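Local coordinates for protein polyphosphate kinase (PDB 2O8R) that probably catalyses the reversible transfer of the terminal phosphate of ATP to build long-chain polyphosphate, at residues Thr109-Gly114 / Asp201-Tyr206; Arg472-Thr477 / Met593-Ser598. The protein carries 3 engineered substitutions. All coordinates share one frame; numbering follows the deposited sequence.

How the interactions relate
Starting from the N terminus, the chain first runs through long helices; the last of them, helix 83-112, ends in interaction 1. There Thr109-Gly114 meets Asp201-Tyr206, closing a loop of 86 intervening residues and tying the N-terminal helical region to the middle domain. Much later, interaction 2 joins Arg472-Thr477 in the first C-terminal domain to Met593-Ser598 in the second, across 115 intervening residues. The two loops follow in series, neither nesting nor crossing. Their centres lie about 32 Å apart and their nearest atoms about 14 Å. Interaction 1 is peripheral, whereas interaction 2 sits near the middle of the chain, where predicted ATP-binding residues gather.

Interaction 1 (Thr109-Gly114 / Asp201-Tyr206); sequences TLEEHG and DTFYYY
Gly114 and Tyr204 make the single hydrogen bond between the two segments: Tyr204 N donates to Gly114 O over 2.8 Å, nearly straight with 167° at the hydrogen. The same carbonyl oxygen also lies 3.3 Å from Phe203 CA in a CA-H...O contact. At the edge of the Tyr204 ring, close to its plane, CD2 approaches Gly114 O as well.

The van der Waals part of the contact is carried by the Phe203 ring. Its CG stands anti to the carbonyl carbon (chi1 -50°), and the ring presents an edge, not a face, to the helix end. Phe203 CD1 packs 3.7 Å from Gly114 CA, and Phe203 CE1 comes 3.6 Å from Glu111 O. One face of this ring carries Thr202 CB of its own segment. Outside the two segments, the Tyr204 ring meets Phe313 edge-to-face and Arg197 in a cation-pi contact.

A backbone bond within 109-114 shapes the surface that is met: Gly114 N donates to Glu111 O over 3.1 Å, the oxygen that Phe203 CE1 faces. Away from 201-206, His113 ND1 bonds back to Thr109 O within the helix end.

Gly114, at a positive phi of 84°, is the C-prime residue of a Schellman motif, completed by Ile115 N bonding to Leu110 O. The motif ends helix 83-112 and turns the chain directly into strand 115-118, whose parallel pairing with strand 204-208 continues the bond to Tyr204 at the edge of a three-stranded mixed sheet.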
ATOM      1  N   THR A 109     -12.976 -31.156   4.691  1.00 50.78           N
ATOM      2  CA  THR A 109     -11.917 -31.435   3.712  1.00 53.46           C
ATOM      3  C   THR A 109     -10.564 -30.912   4.193  1.00 56.85           C
ATOM      4  O   THR A 109      -9.542 -31.565   4.017  1.00 54.29           O
ATOM      5  CB  THR A 109     -12.225 -30.825   2.340  1.00 54.56           C
ATOM      6  OG1 THR A 109     -13.600 -31.019   2.027  1.00 59.55           O
ATOM      7  CG2 THR A 109     -11.401 -31.477   1.276  1.00 38.33           C
ATOM      8  N   LEU A 110     -10.567 -29.733   4.813  1.00 68.96           N
ATOM      9  CA  LEU A 110      -9.357 -29.186   5.434  1.00 60.00           C
ATOM     10  C   LEU A 110      -8.749 -30.174   6.428  1.00 55.19           C
ATOM     11  O   LEU A 110      -7.541 -30.371   6.457  1.00 42.57           O
ATOM     12  CB  LEU A 110      -9.650 -27.842   6.104  1.00 49.11           C
ATOM     13  CG  LEU A 110      -9.812 -26.619   5.173  1.00 47.51           C
ATOM     14  CD1 LEU A 110     -10.446 -25.463   5.926  1.00 51.07           C
ATOM     15  CD2 LEU A 110      -8.504 -26.158   4.521  1.00 51.00           C
ATOM     16  N   GLU A 111      -9.601 -30.813   7.222  1.00 57.31           N
ATOM     17  CA  GLU A 111      -9.146 -31.815   8.176  1.00 52.98           C
ATOM     18  C   GLU A 111      -8.578 -33.066   7.529  1.00 51.00           C
ATOM     19  O   GLU A 111      -7.608 -33.636   8.020  1.00 55.68           O
ATOM     20  CB  GLU A 111     -10.261 -32.174   9.154  1.00 51.34           C
ATOM     21  CG  GLU A 111     -10.259 -31.290  10.377  1.00 69.68           C
ATOM     22  CD  GLU A 111     -11.444 -31.527  11.278  1.00 93.36           C
ATOM     23  OE1 GLU A 111     -12.171 -32.527  11.078  1.00105.71           O
ATOM     24  OE2 GLU A 111     -11.650 -30.703  12.189  1.00106.82           O
ATOM     25  N   GLU A 112      -9.177 -33.484   6.421  1.00 50.30           N
ATOM     26  CA  GLU A 112      -8.669 -34.614   5.655  1.00 53.98           C
ATOM     27  C   GLU A 112      -7.238 -34.358   5.189  1.00 47.24           C
ATOM     28  O   GLU A 112      -6.480 -35.297   4.959  1.00 58.18           O
ATOM     29  CB  GLU A 112      -9.568 -34.879   4.455  1.00 57.26           C
ATOM     30  CG  GLU A 112      -9.502 -36.284   3.899  1.00 53.36           C
ATOM     31  CD  GLU A 112     -10.578 -36.550   2.844  1.00 77.57           C
ATOM     32  OE1 GLU A 112     -11.610 -35.836   2.829  1.00 59.90           O
ATOM     33  OE2 GLU A 112     -10.393 -37.484   2.028  1.00 93.76           O
ATOM     34  N   HIS A 113      -6.867 -33.086   5.082  1.00 48.72           N
ATOM     35  CA  HIS A 113      -5.522 -32.709   4.662  1.00 41.28           C
ATOM     36  C   HIS A 113      -4.662 -32.044   5.741  1.00 46.46           C
ATOM     37  O   HIS A 113      -3.672 -31.385   5.427  1.00 58.74           O
ATOM     38  CB  HIS A 113      -5.610 -31.826   3.429  1.00 47.75           C
ATOM     39  CG  HIS A 113      -6.296 -32.487   2.282  1.00 64.70           C
ATOM     40  ND1 HIS A 113      -7.663 -32.456   2.119  1.00 60.63           N
ATOM     41  CD2 HIS A 113      -5.810 -33.230   1.259  1.00 55.48           C
ATOM     42  CE1 HIS A 113      -7.989 -33.134   1.035  1.00 62.96           C
ATOM     43  NE2 HIS A 113      -6.883 -33.615   0.496  1.00 54.56           N
ATOM     44  N   GLY A 114      -5.031 -32.219   7.005  1.00 51.02           N
ATOM     45  CA  GLY A 114      -4.204 -31.734   8.118  1.00 55.65           C
ATOM     46  C   GLY A 114      -4.372 -30.274   8.517  1.00 62.94           C
ATOM     47  O   GLY A 114      -3.481 -29.702   9.135  1.00 53.37           O
ATOM     48  N   ASP A 201       2.446 -33.454  15.376  1.00 65.07           N
ATOM     49  CA  ASP A 201       1.018 -33.135  15.430  1.00 56.04           C
ATOM     50  C   ASP A 201       0.282 -33.583  14.179  1.00 57.81           C
ATOM     51  O   ASP A 201       0.868 -33.690  13.099  1.00 61.41           O
ATOM     52  CB  ASP A 201       0.806 -31.633  15.644  1.00 68.79           C
ATOM     53  CG  ASP A 201       0.545 -31.277  17.094  1.00 77.36           C
ATOM     54  OD1 ASP A 201      -0.512 -31.691  17.611  1.00 86.64           O
ATOM     55  OD2 ASP A 201       1.372 -30.560  17.705  1.00 67.00           O
ATOM     56  N   THR A 202      -1.010 -33.841  14.331  1.00 49.56           N
ATOM     57  CA  THR A 202      -1.819 -34.295  13.208  1.00 68.15           C
ATOM     58  C   THR A 202      -2.250 -33.133  12.310  1.00 61.83           C
ATOM     59  O   THR A 202      -2.411 -33.300  11.113  1.00 69.00           O
ATOM     60  CB  THR A 202      -3.047 -35.088  13.690  1.00 70.32           C
ATOM     61  OG1 THR A 202      -2.707 -35.823  14.877  1.00 80.18           O
ATOM     62  CG2 THR A 202      -3.512 -36.055  12.615  1.00 78.76           C
ATOM     63  N   PHE A 203      -2.412 -31.951  12.895  1.00 67.46           N
ATOM     64  CA  PHE A 203      -2.915 -30.795  12.167  1.00 52.49           C
ATOM     65  C   PHE A 203      -2.089 -29.535  12.364  1.00 55.08           C
ATOM     66  O   PHE A 203      -1.294 -29.405  13.314  1.00 54.13           O
ATOM     67  CB  PHE A 203      -4.351 -30.444  12.612  1.00 66.04           C
ATOM     68  CG  PHE A 203      -5.301 -31.604  12.625  1.00 59.11           C
ATOM     69  CD1 PHE A 203      -5.747 -32.175  11.436  1.00 43.94           C
ATOM     70  CD2 PHE A 203      -5.764 -32.116  13.829  1.00 64.07           C
ATOM     71  CE1 PHE A 203      -6.631 -33.251  11.446  1.00 59.11           C
ATOM     72  CE2 PHE A 203      -6.650 -33.190  13.854  1.00 59.20           C
ATOM     73  CZ  PHE A 203      -7.085 -33.759  12.658  1.00 61.61           C
ATOM     74  N   TYR A 204      -2.305 -28.609  11.438  1.00 44.23           N
ATOM     75  CA  TYR A 204      -2.079 -27.196  11.658  1.00 48.27           C
ATOM     76  C   TYR A 204      -3.379 -26.638  12.239  1.00 53.08           C
ATOM     77  O   TYR A 204      -4.475 -27.063  11.853  1.00 50.44           O
ATOM     78  CB  TYR A 204      -1.750 -26.515  10.343  1.00 52.03           C
ATOM     79  CG  TYR A 204      -0.346 -26.778   9.878  1.00 47.68           C
ATOM     80  CD1 TYR A 204       0.676 -25.898  10.199  1.00 57.55           C
ATOM     81  CD2 TYR A 204      -0.038 -27.890   9.107  1.00 45.47           C
ATOM     82  CE1 TYR A 204       1.968 -26.122   9.782  1.00 41.46           C
ATOM     83  CE2 TYR A 204       1.262 -28.125   8.678  1.00 48.56           C
ATOM     84  CZ  TYR A 204       2.260 -27.234   9.033  1.00 51.39           C
ATOM     85  OH  TYR A 204       3.562 -27.428   8.636  1.00 54.28           O
ATOM     86  N   TYR A 205      -3.259 -25.699  13.174  1.00 37.53           N
ATOM     87  CA  TYR A 205      -4.424 -25.199  13.876  1.00 37.21           C
ATOM     88  C   TYR A 205      -4.667 -23.743  13.563  1.00 52.24           C
ATOM     89  O   TYR A 205      -3.720 -22.955  13.487  1.00 48.19           O
ATOM     90  CB  TYR A 205      -4.269 -25.404  15.376  1.00 47.18           C
ATOM     91  CG  TYR A 205      -4.254 -26.862  15.744  1.00 65.32           C
ATOM     92  CD1 TYR A 205      -5.444 -27.555  15.969  1.00 53.03           C
ATOM     93  CD2 TYR A 205      -3.051 -27.562  15.839  1.00 52.79           C
ATOM     94  CE1 TYR A 205      -5.434 -28.905  16.290  1.00 60.98           C
ATOM     95  CE2 TYR A 205      -3.032 -28.900  16.161  1.00 67.23           C
ATOM     96  CZ  TYR A 205      -4.223 -29.568  16.385  1.00 52.89           C
ATOM     97  OH  TYR A 205      -4.187 -30.901  16.706  1.00 72.01           O
ATOM     98  N   TYR A 206      -5.937 -23.389  13.361  1.00 39.64           N
ATOM     99  CA  TYR A 206      -6.296 -21.992  13.196  1.00 40.69           C
ATOM    100  C   TYR A 206      -7.535 -21.629  13.983  1.00 48.80           C
ATOM    101  O   TYR A 206      -8.419 -22.457  14.206  1.00 51.30           O
ATOM    102  CB  TYR A 206      -6.487 -21.654  11.721  1.00 43.94           C
ATOM    103  CG  TYR A 206      -5.250 -21.883  10.910  1.00 36.78           C
ATOM    104  CD1 TYR A 206      -4.213 -20.954  10.921  1.00 40.26           C
ATOM    105  CD2 TYR A 206      -5.102 -23.037  10.140  1.00 37.37           C
ATOM    106  CE1 TYR A 206      -3.066 -21.154  10.178  1.00 50.16           C
ATOM    107  CE2 TYR A 206      -3.952 -23.253   9.394  1.00 49.47           C
ATOM    108  CZ  TYR A 206      -2.937 -22.304   9.422  1.00 48.27           C
ATOM    109  OH  TYR A 206      -1.790 -22.500   8.696  1.00 53.11           O
TER

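Interaction 2 (Arg472-Thr477 / Met593-Ser598); sequences RIYSDT and MYLEHS. With SO4 (sulfate ion), chain F; SO4 (sulfate ion), chain G.
A short parallel beta pairing, Tyr474 with Leu595 and Ser475 with Glu596, bridges the two C-terminal domains, both related to the phospholipase D fold. Leu595 N donates to Ile473 O and Leu595 O accepts from Ser475 N, each over 2.8 Å; His597 N then reaches Ser475 O. Tyr474 and Leu595 project on the same face of the sheet, where Leu595 CD2 rests over the phenol ring of Tyr474, 3.7 Å from its centroid, in a CH-pi contact. Leu595 CB also lies over the centre of one face of the Arg472 guanidinium.

This face leads into the predicted ATP site, to which Tyr474 and His597 are assigned; the His597 side chain is about 6 Å from that of His439, the predicted phosphohistidine. His597 CG is anti to the backbone N (chi1 -172°), and the imidazole lies obliquely to the Tyr474 ring, planes at 48°. His597 ND1 donates to the syn lone pair of Asp476 OD1 at 2.7 Å, and the carboxylate is turned 89° to the imidazole. His597 NE2 donates to O1 of the sulfate of chain F at 2.7 Å. Thr463 OG1 grips the same Asp476 OD1, and Arg599 also binds this sulfate, which probably comes from the crystallisation liquor.

On the opposite face, a water links Ser475 OG to Glu596 OE2, while Glu596 OE1 makes a salt bridge to Lys542 and a hydrogen bond to Gln649. Ile473 CB packs 3.7 Å from Tyr594 CD1, the two side chains lying side by side. Farther along, the hydroxyls Thr477 OG1 and Ser598 OG share a hydrogen bond of 3.0 Å.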
ATOM      1  N   ARG A 472      -7.016 -12.051  -8.202  1.00 68.38           N
ATOM      2  CA  ARG A 472      -7.666 -12.874  -9.212  1.00 58.32           C
ATOM      3  C   ARG A 472      -6.967 -12.656 -10.545  1.00 59.81           C
ATOM      4  O   ARG A 472      -6.646 -11.522 -10.922  1.00 56.38           O
ATOM      5  CB  ARG A 472      -9.135 -12.486  -9.356  1.00 49.27           C
ATOM      6  CG  ARG A 472      -9.926 -13.322 -10.335  1.00 58.82           C
ATOM      7  CD  ARG A 472     -10.512 -14.558  -9.689  1.00 38.60           C
ATOM      8  NE  ARG A 472     -11.948 -14.623  -9.950  1.00 70.29           N
ATOM      9  CZ  ARG A 472     -12.514 -15.403 -10.866  1.00 58.59           C
ATOM     10  NH1 ARG A 472     -11.772 -16.208 -11.600  1.00 85.50           N
ATOM     11  NH2 ARG A 472     -13.824 -15.390 -11.036  1.00 74.12           N
ATOM     12  N   ILE A 473      -6.734 -13.749 -11.257  1.00 49.71           N
ATOM     13  CA  ILE A 473      -6.118 -13.671 -12.553  1.00 46.96           C
ATOM     14  C   ILE A 473      -7.180 -13.444 -13.623  1.00 51.20           C
ATOM     15  O   ILE A 473      -8.196 -14.133 -13.652  1.00 67.01           O
ATOM     16  CB  ILE A 473      -5.287 -14.921 -12.814  1.00 57.53           C
ATOM     17  CG1 ILE A 473      -4.292 -15.095 -11.666  1.00 38.84           C
ATOM     18  CG2 ILE A 473      -4.552 -14.816 -14.153  1.00 56.72           C
ATOM     19  CD1 ILE A 473      -3.614 -16.441 -11.617  1.00 34.24           C
ATOM     20  N   TYR A 474      -6.940 -12.450 -14.479  1.00 52.51           N
ATOM     21  CA  TYR A 474      -7.850 -12.102 -15.578  1.00 46.37           C
ATOM     22  C   TYR A 474      -7.412 -12.721 -16.891  1.00 39.31           C
ATOM     23  O   TYR A 474      -6.265 -12.596 -17.280  1.00 51.65           O
ATOM     24  CB  TYR A 474      -7.910 -10.576 -15.774  1.00 38.83           C
ATOM     25  CG  TYR A 474      -8.905  -9.879 -14.875  1.00 51.48           C
ATOM     26  CD1 TYR A 474      -8.967 -10.178 -13.513  1.00 42.01           C
ATOM     27  CD2 TYR A 474      -9.777  -8.925 -15.379  1.00 42.02           C
ATOM     28  CE1 TYR A 474      -9.859  -9.565 -12.694  1.00 43.72           C
ATOM     29  CE2 TYR A 474     -10.696  -8.296 -14.547  1.00 61.98           C
ATOM     30  CZ  TYR A 474     -10.725  -8.627 -13.203  1.00 55.11           C
ATOM     31  OH  TYR A 474     -11.605  -8.025 -12.341  1.00 62.74           O
ATOM     32  N   SER A 475      -8.329 -13.391 -17.571  1.00 54.20           N
ATOM     33  CA  SER A 475      -8.104 -13.761 -18.953  1.00 43.12           C
ATOM     34  C   SER A 475      -8.499 -12.556 -19.821  1.00 39.04           C
ATOM     35  O   SER A 475      -9.600 -12.009 -19.679  1.00 43.17           O
ATOM     36  CB  SER A 475      -8.903 -15.025 -19.296  1.00 40.70           C
ATOM     37  OG  SER A 475      -8.974 -15.265 -20.690  1.00 51.61           O
ATOM     38  N   ASP A 476      -7.591 -12.128 -20.694  1.00 43.25           N
ATOM     39  CA  ASP A 476      -7.843 -10.993 -21.587  1.00 40.38           C
ATOM     40  C   ASP A 476      -7.113 -11.169 -22.914  1.00 53.67           C
ATOM     41  O   ASP A 476      -6.201 -12.002 -23.035  1.00 54.50           O
ATOM     42  CB  ASP A 476      -7.373  -9.686 -20.948  1.00 43.01           C
ATOM     43  CG  ASP A 476      -8.395  -9.078 -20.040  1.00 41.74           C
ATOM     44  OD1 ASP A 476      -9.562  -8.943 -20.454  1.00 59.58           O
ATOM     45  OD2 ASP A 476      -8.020  -8.717 -18.908  1.00 63.95           O
ATOM     46  N   THR A 477      -7.482 -10.352 -23.898  1.00 44.63           N
ATOM     47  CA  THR A 477      -6.885 -10.453 -25.225  1.00 42.67           C
ATOM     48  C   THR A 477      -6.360  -9.107 -25.757  1.00 51.92           C
ATOM     49  O   THR A 477      -7.044  -8.076 -25.702  1.00 53.39           O
ATOM     50  CB  THR A 477      -7.877 -11.090 -26.191  1.00 43.45           C
ATOM     51  OG1 THR A 477      -8.262 -12.373 -25.675  1.00 59.90           O
ATOM     52  CG2 THR A 477      -7.248 -11.280 -27.552  1.00 45.26           C
HETATM   53  N   MSE A 593     -11.182 -20.687 -12.771  1.00 54.20           N
HETATM   54  CA  MSE A 593     -10.206 -19.952 -11.967  1.00 53.31           C
HETATM   55  C   MSE A 593      -9.838 -18.557 -12.495  1.00 48.22           C
HETATM   56  O   MSE A 593      -9.691 -17.616 -11.709  1.00 55.13           O
HETATM   57  CB  MSE A 593      -8.942 -20.774 -11.796  1.00 54.00           C
HETATM   58  CG  MSE A 593      -8.069 -20.265 -10.676  1.00 72.42           C
HETATM   59 SE   MSE A 593      -6.420 -21.262 -10.474  1.00 79.17          SE
HETATM   60  CE  MSE A 593      -6.235 -21.056  -8.539  1.00101.15           C
ATOM     61  N   TYR A 594      -9.671 -18.434 -13.811  1.00 40.29           N
ATOM     62  CA  TYR A 594      -9.389 -17.145 -14.424  1.00 42.97           C
ATOM     63  C   TYR A 594     -10.693 -16.441 -14.679  1.00 44.69           C
ATOM     64  O   TYR A 594     -11.689 -17.075 -15.011  1.00 51.58           O
ATOM     65  CB  TYR A 594      -8.651 -17.286 -15.761  1.00 46.75           C
ATOM     66  CG  TYR A 594      -7.342 -18.032 -15.710  1.00 54.88           C
ATOM     67  CD1 TYR A 594      -6.520 -17.978 -14.594  1.00 52.59           C
ATOM     68  CD2 TYR A 594      -6.910 -18.760 -16.802  1.00 54.75           C
ATOM     69  CE1 TYR A 594      -5.341 -18.655 -14.558  1.00 48.20           C
ATOM     70  CE2 TYR A 594      -5.728 -19.431 -16.778  1.00 52.38           C
ATOM     71  CZ  TYR A 594      -4.946 -19.385 -15.656  1.00 56.34           C
ATOM     72  OH  TYR A 594      -3.756 -20.073 -15.643  1.00 66.28           O
ATOM     73  N   LEU A 595     -10.696 -15.125 -14.528  1.00 41.65           N
ATOM     74  CA  LEU A 595     -11.897 -14.370 -14.814  1.00 43.10           C
ATOM     75  C   LEU A 595     -11.982 -14.179 -16.327  1.00 57.22           C
ATOM     76  O   LEU A 595     -11.093 -13.584 -16.953  1.00 51.39           O
ATOM     77  CB  LEU A 595     -11.908 -13.055 -14.040  1.00 35.05           C
ATOM     78  CG  LEU A 595     -13.158 -12.180 -14.075  1.00 51.56           C
ATOM     79  CD1 LEU A 595     -13.546 -11.655 -12.697  1.00 33.55           C
ATOM     80  CD2 LEU A 595     -12.912 -11.038 -14.999  1.00 40.45           C
ATOM     81  N   GLU A 596     -13.043 -14.736 -16.904  1.00 62.57           N
ATOM     82  CA  GLU A 596     -13.265 -14.720 -18.344  1.00 49.08           C
ATOM     83  C   GLU A 596     -13.683 -13.332 -18.795  1.00 53.21           C
ATOM     84  O   GLU A 596     -14.861 -12.993 -18.831  1.00 53.67           O
ATOM     85  CB  GLU A 596     -14.322 -15.747 -18.713  1.00 35.41           C
ATOM     86  CG  GLU A 596     -13.854 -17.185 -18.599  1.00 45.19           C
ATOM     87  CD  GLU A 596     -12.828 -17.565 -19.658  1.00 44.29           C
ATOM     88  OE1 GLU A 596     -12.863 -17.009 -20.772  1.00 54.40           O
ATOM     89  OE2 GLU A 596     -11.980 -18.427 -19.376  1.00 52.08           O
ATOM     90  N   HIS A 597     -12.696 -12.528 -19.155  1.00 43.64           N
ATOM     91  CA  HIS A 597     -12.937 -11.115 -19.225  1.00 39.12           C
ATOM     92  C   HIS A 597     -12.905 -10.619 -20.645  1.00 34.80           C
ATOM     93  O   HIS A 597     -13.291  -9.487 -20.909  1.00 40.75           O
ATOM     94  CB  HIS A 597     -11.909 -10.378 -18.357  1.00 29.12           C
ATOM     95  CG  HIS A 597     -12.186  -8.920 -18.206  1.00 41.80           C
ATOM     96  ND1 HIS A 597     -11.573  -7.964 -18.987  1.00 40.87           N
ATOM     97  CD2 HIS A 597     -13.027  -8.255 -17.383  1.00 36.06           C
ATOM     98  CE1 HIS A 597     -12.012  -6.771 -18.636  1.00 40.79           C
ATOM     99  NE2 HIS A 597     -12.893  -6.921 -17.663  1.00 45.14           N
ATOM    100  N   SER A 598     -12.436 -11.457 -21.563  1.00 53.37           N
ATOM    101  CA  SER A 598     -12.395 -11.094 -22.981  1.00 52.93           C
ATOM    102  C   SER A 598     -13.770 -10.673 -23.480  1.00 59.61           C
ATOM    103  O   SER A 598     -14.807 -11.204 -23.044  1.00 51.01           O
ATOM    104  CB  SER A 598     -11.899 -12.266 -23.832  1.00 51.22           C
ATOM    105  OG  SER A 598     -10.521 -12.501 -23.632  1.00 94.04           O
TER
HETATM  106  S   SO4 F 707     -13.533  -3.523 -16.926  1.00 81.62           S
HETATM  107  O1  SO4 F 707     -12.997  -4.690 -16.230  1.00 92.46           O
HETATM  108  O2  SO4 F 707     -14.916  -3.294 -16.480  1.00 68.92           O
HETATM  109  O3  SO4 F 707     -12.713  -2.353 -16.615  1.00102.70           O
HETATM  110  O4  SO4 F 707     -13.441  -3.729 -18.368  1.00 68.69           O
HETATM  111  S   SO4 G 708      -8.358  -8.849  -6.317  1.00114.61           S
HETATM  112  O1  SO4 G 708      -6.991  -8.382  -6.116  1.00123.74           O
HETATM  113  O2  SO4 G 708      -9.080  -8.737  -5.054  1.00134.55           O
HETATM  114  O3  SO4 G 708      -9.020  -8.031  -7.328  1.00126.73           O
HETATM  115  O4  SO4 G 708      -8.363 -10.237  -6.756  1.00127.45           O
HETATM  116  O   HOH W   1      -7.703 -16.262 -10.306  1.00 46.10           O
HETATM  117  O   HOH W   2      -9.683 -17.981 -21.340  1.00 46.33           O